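Local atomic coordinates of exopolyphosphatase (Cytophaga hutchinsonii, PDB entry 3MDQ), a protein that probably hydrolyses inorganic polyphosphate, releasing orthophosphate from the chain ends. Residues I6-M11 against E301-T306; Q123-M128 against K233-L238; F145-G148 against L154-Q157; P242-L247 against C278-V283. One frame throughout, in Å; residues are numbered along the deposited sequence. Where two conformers were deposited one is given.

Contact 1 (I6-M11 against E301-T306); sequences IGVIDM and EGVLYT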
loop_
_atom_site.group_PDB
_atom_site.type_symbol
_atom_site.label_atom_id
_atom_site.label_comp_id
_atom_site.label_asym_id
_atom_site.label_seq_id
_atom_site.Cartn_x
_atom_site.Cartn_y
_atom_site.Cartn_z
ATOM N N ILE A 6 -6.359 -20.549 -2.122
ATOM C CA ILE A 6 -5.960 -19.478 -3.034
ATOM C C ILE A 6 -4.722 -18.821 -2.474
ATOM O O ILE A 6 -4.664 -18.523 -1.294
ATOM C CB ILE A 6 -7.073 -18.405 -3.187
ATOM C CG1 ILE A 6 -8.302 -19.037 -3.854
ATOM C CG2 ILE A 6 -6.563 -17.204 -3.981
ATOM C CD1 ILE A 6 -9.521 -18.129 -3.871
ATOM N N GLY A 7 -3.737 -18.589 -3.321
ATOM C CA GLY A 7 -2.545 -17.854 -2.948
ATOM C C GLY A 7 -2.433 -16.575 -3.782
ATOM O O GLY A 7 -2.583 -16.616 -5.012
ATOM N N VAL A 8 -2.179 -15.446 -3.125
ATOM C CA VAL A 8 -2.031 -14.158 -3.773
ATOM C C VAL A 8 -0.685 -13.585 -3.370
ATOM O O VAL A 8 -0.354 -13.553 -2.187
ATOM C CB VAL A 8 -3.149 -13.161 -3.355
ATOM C CG1 VAL A 8 -2.942 -11.816 -4.039
ATOM C CG2 VAL A 8 -4.536 -13.705 -3.691
ATOM N N ILE A 9 0.079 -13.118 -4.366
ATOM C CA ILE A 9 1.345 -12.412 -4.157
ATOM C C ILE A 9 1.160 -10.975 -4.690
ATOM O O ILE A 9 0.738 -10.774 -5.827
ATOM C CB ILE A 9 2.540 -13.080 -4.865
ATOM C CG1 ILE A 9 2.772 -14.477 -4.306
ATOM C CG2 ILE A 9 3.810 -12.182 -4.760
ATOM C CD1 ILE A 9 3.701 -15.377 -5.145
ATOM N N ASP A 10 1.487 -10.008 -3.846
ATOM C CA ASP A 10 1.531 -8.588 -4.199
ATOM C C ASP A 10 2.992 -8.239 -4.290
ATOM O O ASP A 10 3.687 -8.159 -3.259
ATOM C CB ASP A 10 0.797 -7.774 -3.097
ATOM C CG ASP A 10 0.955 -6.287 -3.214
ATOM O OD1 ASP A 10 1.576 -5.748 -4.163
ATOM O OD2 ASP A 10 0.438 -5.618 -2.290
HETATM N N MSE A 11 3.452 -7.959 -5.505
HETATM C CA MSE A 11 4.863 -7.541 -5.720
HETATM C C MSE A 11 4.969 -6.037 -5.630
HETATM O O MSE A 11 5.084 -5.365 -6.637
HETATM C CB MSE A 11 5.382 -8.004 -7.073
HETATM C CG MSE A 11 5.467 -9.483 -7.163
HETATM SE SE MSE A 11 5.954 -10.111 -8.959
HETATM C CE MSE A 11 7.697 -9.288 -9.133
ATOM N N GLU A 301 -5.870 -8.607 -0.462
ATOM C CA GLU A 301 -7.225 -8.968 -0.088
ATOM C C GLU A 301 -8.244 -8.595 -1.163
ATOM O O GLU A 301 -9.183 -9.327 -1.406
ATOM C CB GLU A 301 -7.651 -8.379 1.244
ATOM C CG GLU A 301 -6.940 -9.001 2.448
ATOM C CD GLU A 301 -5.589 -8.429 2.772
ATOM O OE1 GLU A 301 -5.176 -7.365 2.237
ATOM O OE2 GLU A 301 -4.887 -9.078 3.625
ATOM N N GLY A 302 -8.054 -7.457 -1.817
ATOM C CA GLY A 302 -8.925 -7.130 -2.916
ATOM C C GLY A 302 -8.872 -8.104 -4.054
ATOM O O GLY A 302 -9.891 -8.394 -4.673
ATOM N N VAL A 303 -7.677 -8.598 -4.351
ATOM C CA VAL A 303 -7.506 -9.657 -5.355
ATOM C C VAL A 303 -8.273 -10.925 -4.940
ATOM O O VAL A 303 -9.036 -11.509 -5.732
ATOM C CB VAL A 303 -6.006 -9.925 -5.613
ATOM C CG1 VAL A 303 -5.797 -11.218 -6.399
ATOM C CG2 VAL A 303 -5.355 -8.728 -6.315
ATOM N N LEU A 304 -8.059 -11.362 -3.691
ATOM C CA LEU A 304 -8.750 -12.535 -3.148
ATOM C C LEU A 304 -10.248 -12.390 -3.272
ATOM O O LEU A 304 -10.916 -13.292 -3.790
ATOM C CB LEU A 304 -8.351 -12.751 -1.698
ATOM C CG LEU A 304 -9.155 -13.785 -0.919
ATOM C CD1 LEU A 304 -8.963 -15.201 -1.465
ATOM C CD2 LEU A 304 -8.810 -13.691 0.577
ATOM N N TYR A 305 -10.783 -11.249 -2.827
ATOM C CA TYR A 305 -12.244 -11.140 -2.786
ATOM C C TYR A 305 -12.843 -10.948 -4.186
ATOM O O TYR A 305 -13.958 -11.387 -4.443
ATOM C CB TYR A 305 -12.693 -10.082 -1.789
ATOM C CG TYR A 305 -12.638 -10.608 -0.377
ATOM C CD1 TYR A 305 -13.661 -11.409 0.106
ATOM C CD2 TYR A 305 -11.563 -10.371 0.455
ATOM C CE1 TYR A 305 -13.623 -11.941 1.394
ATOM C CE2 TYR A 305 -11.511 -10.952 1.757
ATOM C CZ TYR A 305 -12.550 -11.709 2.195
ATOM O OH TYR A 305 -12.513 -12.250 3.476
ATOM N N THR A 306 -12.083 -10.358 -5.094
ATOM C CA THR A 306 -12.478 -10.266 -6.503
ATOM C C THR A 306 -12.588 -11.667 -7.079
ATOM O O THR A 306 -13.566 -12.016 -7.740
ATOM C CB THR A 306 -11.510 -9.354 -7.298
ATOM O OG1 THR A 306 -11.604 -8.040 -6.761
ATOM C CG2 THR A 306 -11.851 -9.302 -8.764
#

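Contact 2 (Q123-M128 against K233-L238); sequences QQAVPM and KQTSYL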
loop_
_atom_site.group_PDB
_atom_site.type_symbol
_atom_site.label_atom_id
_atom_site.label_comp_id
_atom_site.label_asym_id
_atom_site.label_seq_id
_atom_site.Cartn_x
_atom_site.Cartn_y
_atom_site.Cartn_z
ATOM N N GLN A 123 -13.575 -2.398 1.045
ATOM C CA GLN A 123 -15.015 -2.660 1.208
ATOM C C GLN A 123 -15.232 -3.869 2.133
ATOM O O GLN A 123 -16.200 -3.901 2.914
ATOM C CB GLN A 123 -15.702 -2.919 -0.134
ATOM C CG GLN A 123 -15.906 -1.691 -0.935
ATOM C CD GLN A 123 -16.412 -1.969 -2.343
ATOM O OE1 GLN A 123 -16.006 -2.949 -2.967
ATOM N NE2 GLN A 123 -17.247 -1.055 -2.877
ATOM N N GLN A 124 -14.385 -4.897 2.027
ATOM C CA GLN A 124 -14.509 -6.072 2.903
ATOM C C GLN A 124 -14.064 -5.767 4.349
ATOM O O GLN A 124 -14.617 -6.338 5.288
ATOM C CB GLN A 124 -13.685 -7.242 2.357
ATOM C CG GLN A 124 -14.113 -8.558 2.906
ATOM C CD GLN A 124 -15.497 -8.984 2.374
ATOM O OE1 GLN A 124 -15.976 -8.523 1.317
ATOM N NE2 GLN A 124 -16.141 -9.902 3.113
ATOM N N ALA A 125 -13.111 -4.864 4.528
ATOM C CA ALA A 125 -12.554 -4.561 5.825
ATOM C C ALA A 125 -13.330 -3.524 6.622
ATOM O O ALA A 125 -13.287 -3.553 7.863
ATOM C CB ALA A 125 -11.150 -4.063 5.650
ATOM N N VAL A 126 -13.954 -2.571 5.941
ATOM C CA VAL A 126 -14.567 -1.395 6.555
ATOM C C VAL A 126 -15.996 -1.278 6.017
ATOM O O VAL A 126 -16.194 -1.069 4.810
ATOM C CB VAL A 126 -13.847 -0.122 6.172
ATOM C CG1 VAL A 126 -14.503 1.109 6.873
ATOM C CG2 VAL A 126 -12.323 -0.207 6.518
ATOM N N PRO A 127 -17.002 -1.448 6.880
ATOM C CA PRO A 127 -18.389 -1.328 6.422
ATOM C C PRO A 127 -18.810 0.122 6.305
ATOM O O PRO A 127 -19.102 0.767 7.313
ATOM C CB PRO A 127 -19.178 -2.074 7.519
ATOM C CG PRO A 127 -18.341 -1.900 8.738
ATOM C CD PRO A 127 -16.902 -1.849 8.288
HETATM N N MSE A 128 -18.758 0.654 5.093
HETATM C CA MSE A 128 -18.907 2.082 4.841
HETATM C C MSE A 128 -20.344 2.516 4.737
HETATM O O MSE A 128 -20.629 3.731 4.727
HETATM C CB MSE A 128 -18.171 2.461 3.544
HETATM C CG MSE A 128 -16.660 2.380 3.685
HETATM SE SE MSE A 128 -15.799 2.691 1.983
HETATM C CE MSE A 128 -15.736 0.899 1.408
ATOM N N LYS A 233 -6.014 -9.197 14.273
ATOM C CA LYS A 233 -7.276 -9.825 14.629
ATOM C C LYS A 233 -8.495 -8.928 14.381
ATOM O O LYS A 233 -9.599 -9.259 14.796
ATOM C CB LYS A 233 -7.230 -10.258 16.101
ATOM C CG LYS A 233 -6.128 -11.272 16.419
ATOM C CD LYS A 233 -6.128 -11.659 17.912
ATOM N N GLN A 234 -8.306 -7.776 13.721
ATOM C CA GLN A 234 -9.451 -6.946 13.342
ATOM C C GLN A 234 -9.151 -6.302 12.001
ATOM O O GLN A 234 -7.986 -6.189 11.610
ATOM C CB GLN A 234 -9.783 -5.906 14.429
ATOM C CG GLN A 234 -8.727 -4.878 14.707
ATOM C CD GLN A 234 -9.045 -4.064 15.957
ATOM O OE1 GLN A 234 -9.112 -4.622 17.079
ATOM N NE2 GLN A 234 -9.249 -2.751 15.791
ATOM N N THR A 235 -10.187 -5.859 11.293
ATOM C CA THR A 235 -9.978 -5.384 9.937
ATOM C C THR A 235 -9.964 -3.882 9.789
ATOM O O THR A 235 -9.616 -3.363 8.727
ATOM C CB THR A 235 -10.966 -5.970 8.979
ATOM O OG1 THR A 235 -12.275 -5.591 9.327
ATOM C CG2 THR A 235 -10.854 -7.522 8.974
ATOM N N SER A 236 -10.255 -3.141 10.849
ATOM C CA SER A 236 -10.147 -1.686 10.811
ATOM C C SER A 236 -9.662 -1.165 12.153
ATOM O O SER A 236 -9.855 -1.834 13.164
ATOM C CB SER A 236 -11.493 -1.063 10.442
ATOM O OG SER A 236 -12.486 -1.270 11.441
ATOM N N TYR A 237 -9.126 0.061 12.139
ATOM C CA TYR A 237 -8.681 0.740 13.357
ATOM C C TYR A 237 -8.904 2.208 13.176
ATOM O O TYR A 237 -8.405 2.788 12.190
ATOM C CB TYR A 237 -7.184 0.446 13.599
ATOM C CG TYR A 237 -6.622 1.152 14.791
ATOM C CD1 TYR A 237 -6.727 0.594 16.043
ATOM C CD2 TYR A 237 -6.056 2.409 14.665
ATOM C CE1 TYR A 237 -6.222 1.271 17.182
ATOM C CE2 TYR A 237 -5.585 3.100 15.785
ATOM C CZ TYR A 237 -5.657 2.496 17.035
ATOM O OH TYR A 237 -5.189 3.182 18.155
ATOM N N LEU A 238 -9.624 2.858 14.082
ATOM C CA LEU A 238 -9.862 4.275 13.907
ATOM C C LEU A 238 -8.851 5.100 14.692
ATOM O O LEU A 238 -8.679 4.957 15.915
ATOM C CB LEU A 238 -11.265 4.662 14.303
ATOM C CG LEU A 238 -11.589 6.171 14.208
ATOM C CD1 LEU A 238 -13.066 6.325 13.957
ATOM C CD2 LEU A 238 -11.170 6.989 15.446
#

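Contact 3 (F145-G148 against L154-Q157); sequences FIIG and LWKQ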
loop_
_atom_site.group_PDB
_atom_site.type_symbol
_atom_site.label_atom_id
_atom_site.label_comp_id
_atom_site.label_asym_id
_atom_site.label_seq_id
_atom_site.Cartn_x
_atom_site.Cartn_y
_atom_site.Cartn_z
ATOM N N PHE A 145 -5.984 6.585 -4.980
ATOM C CA PHE A 145 -7.088 7.226 -4.320
ATOM C C PHE A 145 -8.376 6.732 -4.935
ATOM O O PHE A 145 -8.474 6.635 -6.181
ATOM C CB PHE A 145 -7.024 8.721 -4.496
ATOM C CG PHE A 145 -5.860 9.388 -3.809
ATOM C CD1 PHE A 145 -5.928 9.719 -2.485
ATOM C CD2 PHE A 145 -4.722 9.704 -4.524
ATOM C CE1 PHE A 145 -4.858 10.328 -1.860
ATOM C CE2 PHE A 145 -3.673 10.335 -3.907
ATOM C CZ PHE A 145 -3.737 10.658 -2.592
ATOM N N ILE A 146 -9.346 6.381 -4.088
ATOM C CA ILE A 146 -10.638 5.907 -4.542
ATOM C C ILE A 146 -11.757 6.592 -3.749
ATOM O O ILE A 146 -11.672 6.650 -2.500
ATOM C CB ILE A 146 -10.808 4.378 -4.377
ATOM C CG1 ILE A 146 -9.610 3.589 -4.916
ATOM C CG2 ILE A 146 -12.133 3.906 -5.026
ATOM C CD1 ILE A 146 -8.605 3.218 -3.868
ATOM N N ILE A 147 -12.786 7.111 -4.433
ATOM C CA ILE A 147 -13.953 7.650 -3.774
ATOM C C ILE A 147 -15.106 6.698 -4.009
ATOM O O ILE A 147 -15.374 6.378 -5.140
ATOM C CB ILE A 147 -14.293 9.058 -4.235
ATOM C CG1 ILE A 147 -13.174 10.036 -3.892
ATOM C CG2 ILE A 147 -15.645 9.532 -3.647
ATOM C CD1 ILE A 147 -13.316 11.435 -4.467
ATOM N N GLY A 148 -15.722 6.215 -2.935
ATOM C CA GLY A 148 -16.822 5.279 -3.070
ATOM C C GLY A 148 -17.490 4.959 -1.768
ATOM O O GLY A 148 -17.330 5.662 -0.761
ATOM N N LEU A 154 -17.096 5.623 -7.261
ATOM C CA LEU A 154 -17.475 6.835 -7.948
ATOM C C LEU A 154 -16.365 7.436 -8.786
ATOM O O LEU A 154 -16.605 8.000 -9.858
ATOM C CB LEU A 154 -17.976 7.842 -6.908
ATOM C CG LEU A 154 -19.198 7.375 -6.092
ATOM C CD1 LEU A 154 -19.525 8.333 -4.906
ATOM C CD2 LEU A 154 -20.439 7.233 -7.003
ATOM N N TRP A 155 -15.127 7.303 -8.304
ATOM C CA TRP A 155 -13.974 7.862 -8.965
ATOM C C TRP A 155 -12.740 7.134 -8.416
ATOM O O TRP A 155 -12.690 6.775 -7.227
ATOM C CB TRP A 155 -13.845 9.366 -8.698
ATOM C CG TRP A 155 -12.607 10.017 -9.186
ATOM C CD1 TRP A 155 -12.398 10.603 -10.410
ATOM C CD2 TRP A 155 -11.395 10.189 -8.445
ATOM N NE1 TRP A 155 -11.125 11.142 -10.450
ATOM C CE2 TRP A 155 -10.497 10.911 -9.263
ATOM C CE3 TRP A 155 -11.001 9.836 -7.151
ATOM C CZ2 TRP A 155 -9.198 11.231 -8.843
ATOM C CZ3 TRP A 155 -9.738 10.179 -6.725
ATOM C CH2 TRP A 155 -8.854 10.875 -7.575
ATOM N N LYS A 156 -11.745 6.954 -9.259
ATOM C CA LYS A 156 -10.444 6.460 -8.754
ATOM C C LYS A 156 -9.323 6.936 -9.635
ATOM O O LYS A 156 -9.507 7.163 -10.837
ATOM C CB LYS A 156 -10.388 4.945 -8.637
ATOM C CG LYS A 156 -10.219 4.122 -9.914
ATOM C CD LYS A 156 -11.336 4.255 -10.874
ATOM C CE LYS A 156 -11.070 3.435 -12.136
ATOM N NZ LYS A 156 -12.293 3.267 -12.998
ATOM N N GLN A 157 -8.131 7.088 -9.053
ATOM C CA GLN A 157 -6.957 7.472 -9.831
ATOM C C GLN A 157 -5.706 7.067 -9.073
ATOM O O GLN A 157 -5.648 7.179 -7.848
ATOM C CB GLN A 157 -6.969 8.974 -10.141
ATOM C CG GLN A 157 -5.922 9.365 -11.164
ATOM C CD GLN A 157 -6.256 10.625 -11.930
ATOM O OE1 GLN A 157 -7.431 11.016 -12.051
ATOM N NE2 GLN A 157 -5.218 11.274 -12.459
#

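Contact 4 (P242-L247 against C278-V283); sequences PDFNRL and CLIEHV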
loop_
_atom_site.group_PDB
_atom_site.type_symbol
_atom_site.label_atom_id
_atom_site.label_comp_id
_atom_site.label_asym_id
_atom_site.label_seq_id
_atom_site.Cartn_x
_atom_site.Cartn_y
_atom_site.Cartn_z
ATOM N N PRO A 242 -6.492 14.135 16.525
ATOM C CA PRO A 242 -5.425 14.432 17.502
ATOM C C PRO A 242 -4.315 13.395 17.561
ATOM O O PRO A 242 -3.125 13.747 17.699
ATOM C CB PRO A 242 -6.174 14.541 18.814
ATOM C CG PRO A 242 -7.487 15.035 18.425
ATOM C CD PRO A 242 -7.827 14.303 17.132
ATOM N N ASP A 243 -4.673 12.107 17.475
ATOM C CA ASP A 243 -3.669 11.075 17.458
ATOM C C ASP A 243 -2.792 11.159 16.197
ATOM O O ASP A 243 -1.573 11.024 16.283
ATOM C CB ASP A 243 -4.298 9.699 17.687
ATOM C CG ASP A 243 -4.580 9.415 19.202
ATOM O OD1 ASP A 243 -4.118 10.153 20.114
ATOM O OD2 ASP A 243 -5.184 8.425 19.523
ATOM N N PHE A 244 -3.411 11.415 15.050
ATOM C CA PHE A 244 -2.663 11.608 13.805
ATOM C C PHE A 244 -1.719 12.783 13.952
ATOM O O PHE A 244 -0.537 12.705 13.555
ATOM C CB PHE A 244 -3.569 11.859 12.583
ATOM C CG PHE A 244 -2.783 12.169 11.359
ATOM C CD1 PHE A 244 -2.073 11.166 10.715
ATOM C CD2 PHE A 244 -2.657 13.478 10.928
ATOM C CE1 PHE A 244 -1.312 11.466 9.601
ATOM C CE2 PHE A 244 -1.855 13.780 9.825
ATOM C CZ PHE A 244 -1.198 12.772 9.190
ATOM N N ASN A 245 -2.200 13.880 14.501
ATOM C CA ASN A 245 -1.305 15.041 14.614
ATOM C C ASN A 245 -0.145 14.834 15.595
ATOM O O ASN A 245 0.945 15.380 15.391
ATOM C CB ASN A 245 -2.117 16.303 14.888
ATOM C CG ASN A 245 -2.845 16.809 13.640
ATOM O OD1 ASN A 245 -2.263 16.916 12.528
ATOM N ND2 ASN A 245 -4.114 17.132 13.810
ATOM N N ARG A 246 -0.335 14.031 16.638
ATOM C CA ARG A 246 0.779 13.659 17.504
ATOM C C ARG A 246 1.813 12.849 16.738
ATOM O O ARG A 246 3.028 13.124 16.836
ATOM C CB ARG A 246 0.307 12.853 18.724
ATOM C CG ARG A 246 1.404 12.581 19.768
ATOM C CD ARG A 246 1.032 11.446 20.729
ATOM N NE ARG A 246 1.173 10.120 20.109
ATOM C CZ ARG A 246 0.173 9.354 19.662
ATOM N NH1 ARG A 246 -1.102 9.712 19.770
ATOM N NH2 ARG A 246 0.458 8.183 19.121
ATOM N N LEU A 247 1.340 11.887 15.953
ATOM C CA LEU A 247 2.249 11.056 15.184
ATOM C C LEU A 247 2.949 11.878 14.129
ATOM O O LEU A 247 4.142 11.671 13.887
ATOM C CB LEU A 247 1.473 9.920 14.513
ATOM C CG LEU A 247 0.899 8.858 15.456
ATOM C CD1 LEU A 247 -0.216 7.984 14.778
ATOM C CD2 LEU A 247 2.082 8.018 16.021
ATOM N N CYS A 278 3.441 13.637 5.332
ATOM C CA CYS A 278 3.177 14.940 4.720
ATOM C C CYS A 278 2.062 14.819 3.688
ATOM O O CYS A 278 1.229 15.695 3.592
ATOM C CB CYS A 278 4.430 15.497 4.045
ATOM S SG CYS A 278 5.631 16.066 5.271
ATOM N N LEU A 279 2.079 13.768 2.888
ATOM C CA LEU A 279 0.994 13.539 1.899
ATOM C C LEU A 279 -0.341 13.327 2.586
ATOM O O LEU A 279 -1.355 13.866 2.154
ATOM C CB LEU A 279 1.318 12.347 0.987
ATOM C CG LEU A 279 0.292 11.988 -0.069
ATOM C CD1 LEU A 279 0.011 13.208 -0.958
ATOM C CD2 LEU A 279 0.760 10.783 -0.884
ATOM N N ILE A 280 -0.355 12.565 3.664
ATOM C CA ILE A 280 -1.606 12.331 4.403
ATOM C C ILE A 280 -2.152 13.661 4.956
ATOM O O ILE A 280 -3.359 13.949 4.818
ATOM C CB ILE A 280 -1.423 11.309 5.558
ATOM C CG1 ILE A 280 -0.986 9.953 5.024
ATOM C CG2 ILE A 280 -2.770 11.140 6.327
ATOM C CD1 ILE A 280 -0.470 8.970 6.148
ATOM N N GLU A 281 -1.274 14.467 5.545
ATOM C CA GLU A 281 -1.674 15.769 6.056
ATOM C C GLU A 281 -2.271 16.586 4.903
ATOM O O GLU A 281 -3.356 17.159 5.049
ATOM C CB GLU A 281 -0.498 16.478 6.735
ATOM C CG GLU A 281 -0.776 17.900 7.174
ATOM C CD GLU A 281 -1.611 18.027 8.407
ATOM O OE1 GLU A 281 -2.037 17.017 8.979
ATOM O OE2 GLU A 281 -1.844 19.184 8.814
ATOM N N HIS A 282 -1.590 16.598 3.753
ATOM C CA HIS A 282 -2.059 17.354 2.603
ATOM C C HIS A 282 -3.471 16.950 2.235
ATOM O O HIS A 282 -4.343 17.799 2.012
ATOM C CB HIS A 282 -1.120 17.108 1.431
ATOM C CG HIS A 282 -1.337 18.037 0.289
ATOM N ND1 HIS A 282 -0.596 19.180 0.133
ATOM C CD2 HIS A 282 -2.195 17.988 -0.754
ATOM C CE1 HIS A 282 -1.018 19.826 -0.945
ATOM N NE2 HIS A 282 -1.996 19.138 -1.493
ATOM N N VAL A 283 -3.711 15.641 2.179
ATOM C CA VAL A 283 -5.049 15.115 1.825
ATOM C C VAL A 283 -6.101 15.440 2.894
ATOM O O VAL A 283 -7.225 15.826 2.583
ATOM C CB VAL A 283 -4.980 13.597 1.522
ATOM C CG1 VAL A 283 -6.410 13.020 1.266
ATOM C CG2 VAL A 283 -4.070 13.355 0.317
#

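Contact 1 (I6-M11 against E301-T306)
Val-8 and Ile-6 carry the meeting of a central strand with the C-terminal helix, in a chain whose family belongs to the actin-like ATPase clan. Strand 5-11 is the middle strand of a five-stranded mixed sheet, and helix 299-309 lies across one face of it. The short axes run roughly antiparallel, at 145°, and approach to 8.6 Å, a spacing bridged by side chains without any hydrogen bond between the segments. The first bump is Val-303 CG1. It sits in the notch between the two methyls of Val-8, 3.8 Å from Val-8 CG1 and 3.9 Å from Val-8 CG2. With CG1 of Val-8 anti to its own backbone N (chi1 179°), both branches are spread beneath the helix. In return Val-8 CG2 enters the shallow hollow beside the backbone of the following residue, 4.2 Å from Leu-304 N. Farther along, Leu-304 CD1 drops onto Ile-6, into the angle between that residue's two arms, 4.0 Å from Ile-6 CG2. Neighbouring side chains close the flanks: Ile-78 and Thr-80 of strand 76-81 beside Val-303, Thr-21 beside Leu-304, and Met-307 and Leu-308 over Ile-6. All four touching residues are buried, and their side chains meet one another through carbon atoms alone. At the Ile-6 end methyl meets methyl, Ile-6 CD1 standing 3.8 Å from Leu-304 CD1.

Contact 2 (Q123-M128 against K233-L238)
The C-terminal end of helix 111-125, at Ala-125, meets Thr-235, the loop residue just before edge strand 236-240 of the six-stranded sheet. Their CA atoms come within 4.9 Å of each other. One hydrogen bond crosses: Thr-235 OG1 donates to Ala-125 O at 2.7 Å, in the carbonyl plane and onto a lone pair, with a C=O...donor angle of 125°. A chi1 of 62° lodges the hydroxyl between the threonine's backbone N and carbonyl carbon, and from there it reaches the helix end. Apolar atoms close up alongside, Ala-125 CB lying 3.8 Å from Thr-235 CB, while Tyr-297 touches both residues. Beyond the last helical turn the chain leaves helical geometry at Val-126, whose CG2 methyl rests 4.1 Å from Ser-236 CB. Strand 291-295 lies next to both through Ser-295 and Thr-293. A valine in place of Thr-235 would probably keep much of the apolar packing but leave Ala-125 O without its hydroxyl donor. A carbonyl at a helix end has lost the amide of a following turn, so this short, well-directed bond suggests that the threonine supplies a neutral donor for this one helix-end carbonyl.

Contact 3 (F145-G148 against L154-Q157)
Phe-145 and Ile-147 pair with Gln-157 and Trp-155 in a beta hairpin at the edge of the six-stranded sheet, the outermost strand being 153-159. The strands are antiparallel, and the backbone is the tight part. Phe-145 N donates to Gln-157 O at 2.9 Å in a nearly straight bond (172°), and Gln-157 N returns a bond to Phe-145 O. Ile-147 N closes the next hydrogen-bonded pair on Trp-155 O. Packing is also dense on the sheet face carrying Phe-145, Ile-147 and Trp-155. The indole stands with CG anti to its backbone N (chi1 173°), which brings its six-membered ring back over strand 143-148. There Trp-155 CE3 meets Ile-147 CD1 at 3.9 Å, and Trp-155 CZ3 meets Phe-145 CB at 3.8 Å; Leu-195 and Ala-198 of helix 193-202 touch the indole as well. Replacing Trp-155 by alanine is likely to open a gap between the hairpin and that helix, with Ile-147 CD1 losing its aromatic partner. On the indole's own face, the partly exposed Gln-157 leads away from the strand pair.

The other face is looser between the strands. Lys-156 touches Ile-146 by its base, CB to CG1 at 4.0 Å, before its chain leads away to a salt bridge with Glu-116 of helix 111-125. At the far end a classic bulge interrupts the pairing: Ile-147 O accepts from Leu-154 N at 2.8 Å and, weakly, from Trp-155 N at 3.3 Å.

Contact 4 (P242-L247 against C278-V283)
Phe-244 reaches from helix 241-253 to Ile-280 and Glu-281 of helix 267-286, joining two helices that run roughly antiparallel beside the six-stranded sheet. Over these segments the axes cross at -144° and come no nearer than 11.3 Å, a wide spacing that a long aromatic side chain can span.

The apolar part is Phe-244 on Ile-280. With its CG anti to the backbone N (chi1 175°), the phenylalanine extends across the gap and lays CE1 3.6 Å from Ile-280 CG2. The approach is oblique to the ring. Ile-280 is also touched by Phe-214 and Leu-217 of helix 212-225 and by Met-136 and Ile-138 of strand 133-138 in that sheet, which places this end of the contact in the interior.

The polar part lies at the ring's other side. Glu-281 OE1 comes to the ring edge, 3.4 Å from Phe-244 CE2, and the carboxylate and ring planes are only 10° from coplanar. Asn-245 OD1 stands 3.6 Å from Glu-281 OE1, acceptor facing acceptor, and hence no bond. Arg-248 serves both: its NE hydrogen-bonds to Asn-245 OD1 and makes a long, weak ion pair with Glu-281 OE1. Asn-245 and Glu-281 were each deposited in two conformers, so the polar details are doubtful beyond the conformer described.

The chemistry implies an apolar anchor with a polar rim: the ring's weakly positive C-H edge probably suits the carboxylate oxygen, and Arg-248 is likely to ease the meeting of two acceptors.

In the fold
From the N terminus, contact 1 opens at strand 5-11 and closes only at helix 299-309, so its span encloses the other three. Contact 2 opens next, at the end of helix 111-125, and holds the short hairpin of contact 3 within its own span before closing at strand 236-240. Contact 4 begins directly afterwards, in series with contacts 2 and 3; no spans cross. Contact 1 ties the C-terminal helix to the five-stranded sheet, contacts 2 and 3 both reach the six-stranded one, and contact 4 joins helices 241-253 and 267-286. Side chains bridge neighbours: Tyr-305 packs on Gln-124, joining contacts 1 and 2, and Phe-145 on Val-283, joining 3 and 4.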